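Side-chain contacts in 6-phospho-beta-d glycosidase (Streptococcus pyogenes, PDB 5FOO), which probably hydrolyses 6-phospho-beta-glucosides, as a retaining glycoside hydrolase of family 1 with a TIM-barrel fold: residues A3-F8 / K402-G407; F8-A13 / E395-L400; Q128-G131 / H137-D140. The protein carries 1 engineered substitution. All coordinates share one frame; numbering follows the deposited sequence.

Contact 1: A3-F8 / K402-G407. With EDO (1,2-ethanediol), chain I.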
loop_
_atom_site.group_PDB
_atom_site.type_symbol
_atom_site.label_atom_id
_atom_site.label_comp_id
_atom_site.label_asym_id
_atom_site.label_seq_id
_atom_site.Cartn_x
_atom_site.Cartn_y
_atom_site.Cartn_z
ATOM N N ALA A 3 -6.366 -19.293 17.761
ATOM C CA ALA A 3 -6.698 -18.064 18.425
ATOM C C ALA A 3 -5.615 -16.960 18.190
ATOM O O ALA A 3 -4.433 -17.200 18.304
ATOM C CB ALA A 3 -6.900 -18.332 19.908
ATOM N N PHE A 4 -6.045 -15.722 17.973
ATOM C CA PHE A 4 -5.121 -14.619 17.682
ATOM C C PHE A 4 -4.802 -13.799 18.936
ATOM O O PHE A 4 -5.525 -13.913 19.927
ATOM C CB PHE A 4 -5.721 -13.779 16.515
ATOM C CG PHE A 4 -5.486 -14.412 15.166
ATOM C CD1 PHE A 4 -6.295 -15.444 14.721
ATOM C CD2 PHE A 4 -4.409 -14.022 14.379
ATOM C CE1 PHE A 4 -6.063 -16.048 13.488
ATOM C CE2 PHE A 4 -4.158 -14.629 13.184
ATOM C CZ PHE A 4 -4.982 -15.644 12.733
ATOM N N PRO A 5 -3.745 -12.961 18.894
ATOM C CA PRO A 5 -3.405 -12.175 20.080
ATOM C C PRO A 5 -4.505 -11.244 20.524
ATOM O O PRO A 5 -5.390 -10.903 19.753
ATOM C CB PRO A 5 -2.159 -11.375 19.620
ATOM C CG PRO A 5 -1.516 -12.246 18.588
ATOM C CD PRO A 5 -2.662 -12.921 17.885
ATOM N N LYS A 6 -4.467 -10.825 21.782
ATOM C CA LYS A 6 -5.491 -9.952 22.278
ATOM C C LYS A 6 -5.257 -8.615 21.603
ATOM O O LYS A 6 -4.146 -8.241 21.351
ATOM C CB LYS A 6 -5.456 -9.819 23.820
ATOM C CG LYS A 6 -6.593 -10.579 24.512
ATOM C CD LYS A 6 -6.121 -11.473 25.640
ATOM C CE LYS A 6 -5.549 -10.674 26.803
ATOM N NZ LYS A 6 -4.743 -11.534 27.723
ATOM N N GLU A 7 -6.339 -7.934 21.307
ATOM C CA GLU A 7 -6.330 -6.617 20.673
ATOM C C GLU A 7 -5.742 -6.591 19.239
ATOM O O GLU A 7 -5.445 -5.548 18.704
ATOM C CB GLU A 7 -5.704 -5.593 21.608
ATOM C CG GLU A 7 -6.481 -5.522 22.930
ATOM C CD GLU A 7 -5.913 -4.505 23.876
ATOM O OE1 GLU A 7 -4.674 -4.472 24.088
ATOM O OE2 GLU A 7 -6.726 -3.730 24.406
ATOM N N PHE A 8 -5.724 -7.757 18.618
ATOM C CA PHE A 8 -5.411 -7.886 17.207
ATOM C C PHE A 8 -6.332 -7.006 16.366
ATOM O O PHE A 8 -7.591 -6.939 16.591
ATOM C CB PHE A 8 -5.532 -9.351 16.801
ATOM C CG PHE A 8 -4.714 -9.746 15.586
ATOM C CD1 PHE A 8 -3.323 -9.886 15.666
ATOM C CD2 PHE A 8 -5.340 -10.019 14.391
ATOM C CE1 PHE A 8 -2.575 -10.331 14.574
ATOM C CE2 PHE A 8 -4.604 -10.431 13.278
ATOM C CZ PHE A 8 -3.226 -10.585 13.375
ATOM N N LYS A 402 0.567 -19.172 12.121
ATOM C CA LYS A 402 1.816 -19.917 12.220
ATOM C C LYS A 402 2.987 -18.997 12.512
ATOM O O LYS A 402 3.769 -19.253 13.386
ATOM C CB LYS A 402 2.040 -20.775 10.959
ATOM C CG LYS A 402 3.026 -21.933 11.145
ATOM C CD LYS A 402 3.511 -22.491 9.812
ATOM C CE LYS A 402 4.689 -23.449 9.936
ATOM N NZ LYS A 402 5.268 -23.724 8.585
ATOM N N GLY A 403 3.081 -17.867 11.844
ATOM C CA GLY A 403 4.164 -16.914 12.112
ATOM C C GLY A 403 4.109 -16.262 13.502
ATOM O O GLY A 403 5.124 -16.131 14.157
ATOM N N ILE A 404 2.920 -15.870 13.940
ATOM C CA ILE A 404 2.731 -15.386 15.322
ATOM C C ILE A 404 3.113 -16.482 16.347
ATOM O O ILE A 404 3.767 -16.212 17.293
ATOM C CB ILE A 404 1.266 -14.950 15.555
ATOM C CG1 ILE A 404 0.936 -13.751 14.609
ATOM C CG2 ILE A 404 1.017 -14.606 17.031
ATOM C CD1 ILE A 404 -0.532 -13.426 14.381
ATOM N N GLU A 405 2.716 -17.733 16.121
ATOM C CA GLU A 405 3.083 -18.823 17.045
ATOM C C GLU A 405 4.606 -19.031 17.105
ATOM O O GLU A 405 5.154 -19.403 18.142
ATOM C CB GLU A 405 2.383 -20.142 16.686
ATOM C CG GLU A 405 2.114 -21.000 17.907
ATOM C CD GLU A 405 0.797 -20.641 18.633
ATOM O OE1 GLU A 405 0.344 -19.465 18.653
ATOM O OE2 GLU A 405 0.172 -21.579 19.161
ATOM N N ALA A 406 5.289 -18.743 16.011
ATOM C CA ALA A 406 6.731 -18.887 15.942
ATOM C C ALA A 406 7.431 -17.687 16.511
ATOM O O ALA A 406 8.649 -17.616 16.476
ATOM C CB ALA A 406 7.151 -19.152 14.481
ATOM N N GLY A 407 6.696 -16.688 16.992
ATOM C CA GLY A 407 7.346 -15.557 17.644
ATOM C C GLY A 407 7.310 -14.240 16.857
ATOM O O GLY A 407 7.750 -13.221 17.410
HETATM C C1 EDO I . -8.234 -2.348 17.265
HETATM O O1 EDO I . -8.120 -1.110 17.946
HETATM C C2 EDO I . -8.313 -3.495 18.270
HETATM O O2 EDO I . -7.206 -3.355 19.155
#

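Contact 2: F8-A13 / E395-L400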
loop_
_atom_site.group_PDB
_atom_site.type_symbol
_atom_site.label_atom_id
_atom_site.label_comp_id
_atom_site.label_asym_id
_atom_site.label_seq_id
_atom_site.Cartn_x
_atom_site.Cartn_y
_atom_site.Cartn_z
ATOM N N PHE A 8 -5.724 -7.757 18.618
ATOM C CA PHE A 8 -5.411 -7.886 17.207
ATOM C C PHE A 8 -6.332 -7.006 16.366
ATOM O O PHE A 8 -7.591 -6.939 16.591
ATOM C CB PHE A 8 -5.532 -9.351 16.801
ATOM C CG PHE A 8 -4.714 -9.746 15.586
ATOM C CD1 PHE A 8 -3.323 -9.886 15.666
ATOM C CD2 PHE A 8 -5.340 -10.019 14.391
ATOM C CE1 PHE A 8 -2.575 -10.331 14.574
ATOM C CE2 PHE A 8 -4.604 -10.431 13.278
ATOM C CZ PHE A 8 -3.226 -10.585 13.375
ATOM N N TRP A 9 -5.730 -6.344 15.392
ATOM C CA TRP A 9 -6.513 -5.481 14.500
ATOM C C TRP A 9 -7.197 -6.341 13.420
ATOM O O TRP A 9 -6.539 -7.149 12.778
ATOM C CB TRP A 9 -5.627 -4.465 13.782
ATOM C CG TRP A 9 -4.985 -3.439 14.575
ATOM C CD1 TRP A 9 -4.877 -3.370 15.990
ATOM C CD2 TRP A 9 -4.257 -2.316 14.056
ATOM N NE1 TRP A 9 -4.210 -2.206 16.327
ATOM C CE2 TRP A 9 -3.775 -1.569 15.182
ATOM C CE3 TRP A 9 -3.938 -1.875 12.753
ATOM C CZ2 TRP A 9 -3.034 -0.363 15.034
ATOM C CZ3 TRP A 9 -3.184 -0.697 12.601
ATOM C CH2 TRP A 9 -2.697 0.027 13.758
ATOM N N TRP A 10 -8.503 -6.119 13.230
ATOM C CA TRP A 10 -9.231 -6.760 12.210
ATOM C C TRP A 10 -9.994 -5.710 11.440
ATOM O O TRP A 10 -10.747 -4.891 11.994
ATOM C CB TRP A 10 -10.215 -7.743 12.764
ATOM C CG TRP A 10 -9.678 -8.878 13.540
ATOM C CD1 TRP A 10 -9.842 -9.085 14.902
ATOM C CD2 TRP A 10 -9.104 -10.099 13.023
ATOM N NE1 TRP A 10 -9.283 -10.284 15.241
ATOM C CE2 TRP A 10 -8.840 -10.927 14.111
ATOM C CE3 TRP A 10 -8.689 -10.513 11.763
ATOM C CZ2 TRP A 10 -8.213 -12.164 13.969
ATOM C CZ3 TRP A 10 -8.091 -11.731 11.640
ATOM C CH2 TRP A 10 -7.856 -12.534 12.734
ATOM N N GLY A 11 -9.828 -5.740 10.132
ATOM C CA GLY A 11 -10.544 -4.784 9.290
ATOM C C GLY A 11 -10.026 -4.895 7.881
ATOM O O GLY A 11 -9.492 -5.934 7.481
ATOM N N GLY A 12 -10.185 -3.832 7.129
ATOM C CA GLY A 12 -9.672 -3.832 5.794
ATOM C C GLY A 12 -9.155 -2.482 5.441
ATOM O O GLY A 12 -9.278 -1.540 6.218
ATOM N N ALA A 13 -8.520 -2.468 4.279
ATOM C CA ALA A 13 -7.802 -1.380 3.738
ATOM C C ALA A 13 -8.380 -0.928 2.360
ATOM O O ALA A 13 -8.791 -1.751 1.521
ATOM C CB ALA A 13 -6.375 -1.805 3.558
ATOM N N GLU A 395 -6.580 -19.420 4.208
ATOM C CA GLU A 395 -5.183 -19.909 4.081
ATOM C C GLU A 395 -4.114 -18.907 4.476
ATOM O O GLU A 395 -3.094 -19.296 5.065
ATOM C CB GLU A 395 -4.861 -20.419 2.651
ATOM C CG GLU A 395 -5.642 -21.671 2.267
ATOM C CD GLU A 395 -5.502 -22.051 0.784
ATOM O OE1 GLU A 395 -4.455 -21.743 0.162
ATOM O OE2 GLU A 395 -6.466 -22.643 0.241
ATOM N N HIS A 396 -4.274 -17.642 4.090
ATOM C CA HIS A 396 -3.199 -16.661 4.324
ATOM C C HIS A 396 -3.116 -16.384 5.844
ATOM O O HIS A 396 -2.014 -16.322 6.438
ATOM C CB HIS A 396 -3.418 -15.384 3.477
ATOM C CG HIS A 396 -3.007 -15.556 2.045
ATOM N ND1 HIS A 396 -3.787 -16.242 1.126
ATOM C CD2 HIS A 396 -1.891 -15.174 1.380
ATOM C CE1 HIS A 396 -3.158 -16.301 -0.027
ATOM N NE2 HIS A 396 -2.011 -15.659 0.089
ATOM N N LEU A 397 -4.302 -16.263 6.428
ATOM C CA LEU A 397 -4.479 -16.117 7.875
ATOM C C LEU A 397 -3.944 -17.289 8.643
ATOM O O LEU A 397 -3.449 -17.085 9.753
ATOM C CB LEU A 397 -5.940 -15.916 8.270
ATOM C CG LEU A 397 -6.382 -14.484 8.377
ATOM C CD1 LEU A 397 -7.872 -14.460 8.522
ATOM C CD2 LEU A 397 -5.770 -13.795 9.574
ATOM N N THR A 398 -4.032 -18.506 8.081
ATOM C CA THR A 398 -3.500 -19.687 8.748
ATOM C C THR A 398 -1.989 -19.559 8.817
ATOM O O THR A 398 -1.347 -19.932 9.834
ATOM C CB THR A 398 -3.902 -20.983 8.051
ATOM O OG1 THR A 398 -5.327 -21.102 8.073
ATOM C CG2 THR A 398 -3.331 -22.140 8.757
ATOM N N TYR A 399 -1.379 -19.048 7.749
ATOM C CA TYR A 399 0.050 -18.915 7.806
ATOM C C TYR A 399 0.503 -17.716 8.633
ATOM O O TYR A 399 1.580 -17.768 9.185
ATOM C CB TYR A 399 0.668 -18.900 6.431
ATOM C CG TYR A 399 0.753 -20.273 5.820
ATOM C CD1 TYR A 399 1.812 -21.113 6.127
ATOM C CD2 TYR A 399 -0.227 -20.722 4.963
ATOM C CE1 TYR A 399 1.894 -22.381 5.586
ATOM C CE2 TYR A 399 -0.161 -21.984 4.399
ATOM C CZ TYR A 399 0.915 -22.800 4.709
ATOM O OH TYR A 399 0.987 -24.027 4.149
ATOM N N LEU A 400 -0.312 -16.667 8.725
ATOM C CA LEU A 400 -0.027 -15.553 9.649
ATOM C C LEU A 400 -0.047 -16.072 11.085
ATOM O O LEU A 400 0.817 -15.754 11.866
ATOM C CB LEU A 400 -1.048 -14.443 9.475
ATOM C CG LEU A 400 -0.684 -13.162 10.152
ATOM C CD1 LEU A 400 0.579 -12.561 9.543
ATOM C CD2 LEU A 400 -1.849 -12.206 10.086
#

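Contact 3: Q128-G131 / H137-D140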
loop_
_atom_site.group_PDB
_atom_site.type_symbol
_atom_site.label_atom_id
_atom_site.label_comp_id
_atom_site.label_asym_id
_atom_site.label_seq_id
_atom_site.Cartn_x
_atom_site.Cartn_y
_atom_site.Cartn_z
ATOM N N GLN A 128 4.106 18.508 -12.826
ATOM C CA GLN A 128 4.330 19.455 -13.975
ATOM C C GLN A 128 5.318 20.532 -13.590
ATOM O O GLN A 128 6.281 20.769 -14.279
ATOM C CB GLN A 128 2.989 20.083 -14.469
ATOM C CG GLN A 128 2.070 19.085 -15.201
ATOM C CD GLN A 128 0.632 19.576 -15.459
ATOM O OE1 GLN A 128 0.105 20.451 -14.772
ATOM N NE2 GLN A 128 -0.030 18.927 -16.382
ATOM N N ALA A 129 5.144 21.144 -12.434
ATOM C CA ALA A 129 6.054 22.174 -12.000
ATOM C C ALA A 129 7.480 21.731 -11.644
ATOM O O ALA A 129 8.445 22.494 -11.880
ATOM C CB ALA A 129 5.451 22.959 -10.843
ATOM N N TYR A 130 7.657 20.547 -11.052
ATOM C CA TYR A 130 8.971 20.212 -10.510
ATOM C C TYR A 130 9.513 18.833 -10.768
ATOM O O TYR A 130 10.542 18.528 -10.257
ATOM C CB TYR A 130 8.934 20.358 -9.006
ATOM C CG TYR A 130 8.473 21.675 -8.464
ATOM C CD1 TYR A 130 9.299 22.831 -8.551
ATOM C CD2 TYR A 130 7.254 21.768 -7.771
ATOM C CE1 TYR A 130 8.876 24.041 -8.026
ATOM C CE2 TYR A 130 6.826 22.969 -7.245
ATOM C CZ TYR A 130 7.642 24.095 -7.377
ATOM O OH TYR A 130 7.199 25.256 -6.830
ATOM N N GLY A 131 8.817 17.992 -11.501
ATOM C CA GLY A 131 9.219 16.613 -11.626
ATOM C C GLY A 131 8.713 15.728 -10.471
ATOM O O GLY A 131 9.114 14.555 -10.337
ATOM N N HIS A 137 12.292 19.689 -3.264
ATOM C CA HIS A 137 11.341 20.737 -2.864
ATOM C C HIS A 137 9.936 20.142 -2.695
ATOM O O HIS A 137 9.267 20.404 -1.718
ATOM C CB HIS A 137 11.320 21.887 -3.861
ATOM C CG HIS A 137 10.282 22.919 -3.551
ATOM N ND1 HIS A 137 10.303 23.667 -2.396
ATOM C CD2 HIS A 137 9.205 23.330 -4.249
ATOM C CE1 HIS A 137 9.289 24.511 -2.407
ATOM N NE2 HIS A 137 8.602 24.314 -3.518
ATOM N N VAL A 138 9.520 19.318 -3.639
ATOM C CA VAL A 138 8.281 18.562 -3.505
ATOM C C VAL A 138 8.200 17.729 -2.214
ATOM O O VAL A 138 7.110 17.660 -1.576
ATOM C CB VAL A 138 8.007 17.685 -4.730
ATOM C CG1 VAL A 138 6.935 16.611 -4.439
ATOM C CG2 VAL A 138 7.625 18.582 -5.909
ATOM N N VAL A 139 9.303 17.083 -1.868
ATOM C CA VAL A 139 9.405 16.358 -0.603
ATOM C C VAL A 139 9.115 17.271 0.556
ATOM O O VAL A 139 8.401 16.900 1.481
ATOM C CB VAL A 139 10.778 15.753 -0.407
ATOM C CG1 VAL A 139 11.024 15.368 1.059
ATOM C CG2 VAL A 139 10.869 14.518 -1.298
ATOM N N ASP A 140 9.658 18.474 0.515
ATOM C CA ASP A 140 9.363 19.468 1.580
ATOM C C ASP A 140 7.908 19.860 1.600
ATOM O O ASP A 140 7.374 20.039 2.651
ATOM C CB ASP A 140 10.221 20.733 1.431
ATOM C CG ASP A 140 11.669 20.520 1.879
ATOM O OD1 ASP A 140 11.958 19.665 2.725
ATOM O OD2 ASP A 140 12.548 21.221 1.383
#

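Contact 1: A3-F8 / K402-G407
Ile404 packs against Phe4, Pro5 and Phe8 in this family 1 glycosidase, at the end of the (beta/alpha)8 barrel where its strands begin. These three lie in the segment leading from strand 2-3 into the first barrel strand, 9-13, while Ile404 sits in the last turn of helix 387-405, the helix that precedes the eighth strand. The two branches of the isoleucine divide the work. CG1 stands anti to the carbonyl carbon (chi1 -63°) and the chain runs on extended, which carries CD1 to both aromatic rings: Ile404 CD1 lies 3.7 Å from Phe8 CE1 and 3.9 Å from Phe4 CD2. Phe4 crosses the isoleucine at about a right angle, whereas Phe8 comes to meet it from the opposite direction. CG2, anti to the backbone N, takes the proline instead, and the two groups meet tip to tip with Ile404 CG2 3.8 Å from Pro5 CG. The rings also support one another, since Phe4 CD2 rests 3.7 Å above the plane of the Phe8 ring, toward its rim. A type II turn, its Phe8 N to Pro5 O bond weak, runs from Pro5 to Phe8, and both of its end residues touch the same isoleucine. Around this cluster, His401 and Asn460 hold the polar backbone: His401 NE2 bonds to Ala3 O, and Asn460 ND2 to Pro5 O. Just beyond Ile404 the helix closes in a Schellman motif, with Gly407 at positive phi and its N bonded to Ile404 O at 3.0 Å.

Contact 2: F8-A13 / E395-L400
Trp10 and Leu397 meet where the first strand of the TIM barrel, 9-13, faces helix 387-405 across the layer between barrel wall and outer helices. The indole presents its edge: Leu397 CD2 lies near the ring plane, 3.7 Å from Trp10 CZ3, and CD1 of the same leucine is a little farther from that carbon at 4.1 Å. With CG anti to the carbonyl carbon (chi1 -62°), the tryptophan swings its six-membered ring toward the helix, although its CB does not point there. One turn along the helix, Leu400 repeats the edge-on approach with the Phe8 ring. Here the two side chains come from opposite directions, and the leucine CG, anti to the backbone N (chi1 -168°), sends CD2 out to the Phe8 rim. The two rings meet edge-to-face, Phe8 CD2 lying 3.5 Å above one face of the indole, toward its rim. Tyr413 of the eighth strand touches both Phe8 and Leu397, and Val456 and Ala457 of helix 448-459 pack on Trp10. The polar end of the buried indole is satisfied by Asn460, whose OD1 accepts a hydrogen bond from Trp10 NE1. At the Phe8 rim, the meeting point is CZ, with Leu400 CD2 3.9 Å away in the plane of the ring.

Contact 3: Q128-G131 / H137-D140
Tyr130 rests against a methyl of Val138 at the base of its side chain and receives His137 over one ring face. The valine makes the buried part: its CG2, anti to the carbonyl carbon, reaches the tyrosine near the root of the side chain, 3.7 Å from Tyr130 CD2 and 3.8 Å from Tyr130 CB. Val138 is buried and also touches Leu122. Tyr130 and Val138 lie at the corner where helix 124-130 is joined by a short loop to helix 136-153, outside the (beta/alpha)8 barrel. Gly131, with positive phi, is the first residue to leave the helical path. Toward solvent the contact changes character. The exposed His137, its CG anti to the backbone N (chi1 175°), turns an edge to the tyrosine in a T-shaped pair, with the ring centroids 5.0 Å apart and the planes at 72°. His137 CD2 leads, 3.6 Å from Tyr130 CZ, while Ala129 CB lies over the rim of the opposite face of the tyrosine. The polar ends of both rings are tied to the same carboxylate: Glu87 OE2 is hydrogen-bonded to Tyr130 OH, and Glu87 OE1 to His137 NE2.

In the fold
Contacts 1 and 2 form one continuous apolar patch: they share Phe8, both use helix 387-405, and Phe4 of contact 1 packs against Trp10 of contact 2. Contact 2 is the core member, all four touching residues being buried between the start of the first strand and the helix, whereas contact 1 is partly buried and lies farther out, where the chain enters the barrel. Both are mainly aliphatic groups against aromatic rings, with a proline added in contact 1. Contact 3 stands apart on the opposite side of the chain's centre, about 37 Å from contact 2, centre to centre. It joins helices adjacent in sequence, while the others tie distant parts, and near the surface it adds a polar-ended aromatic pair.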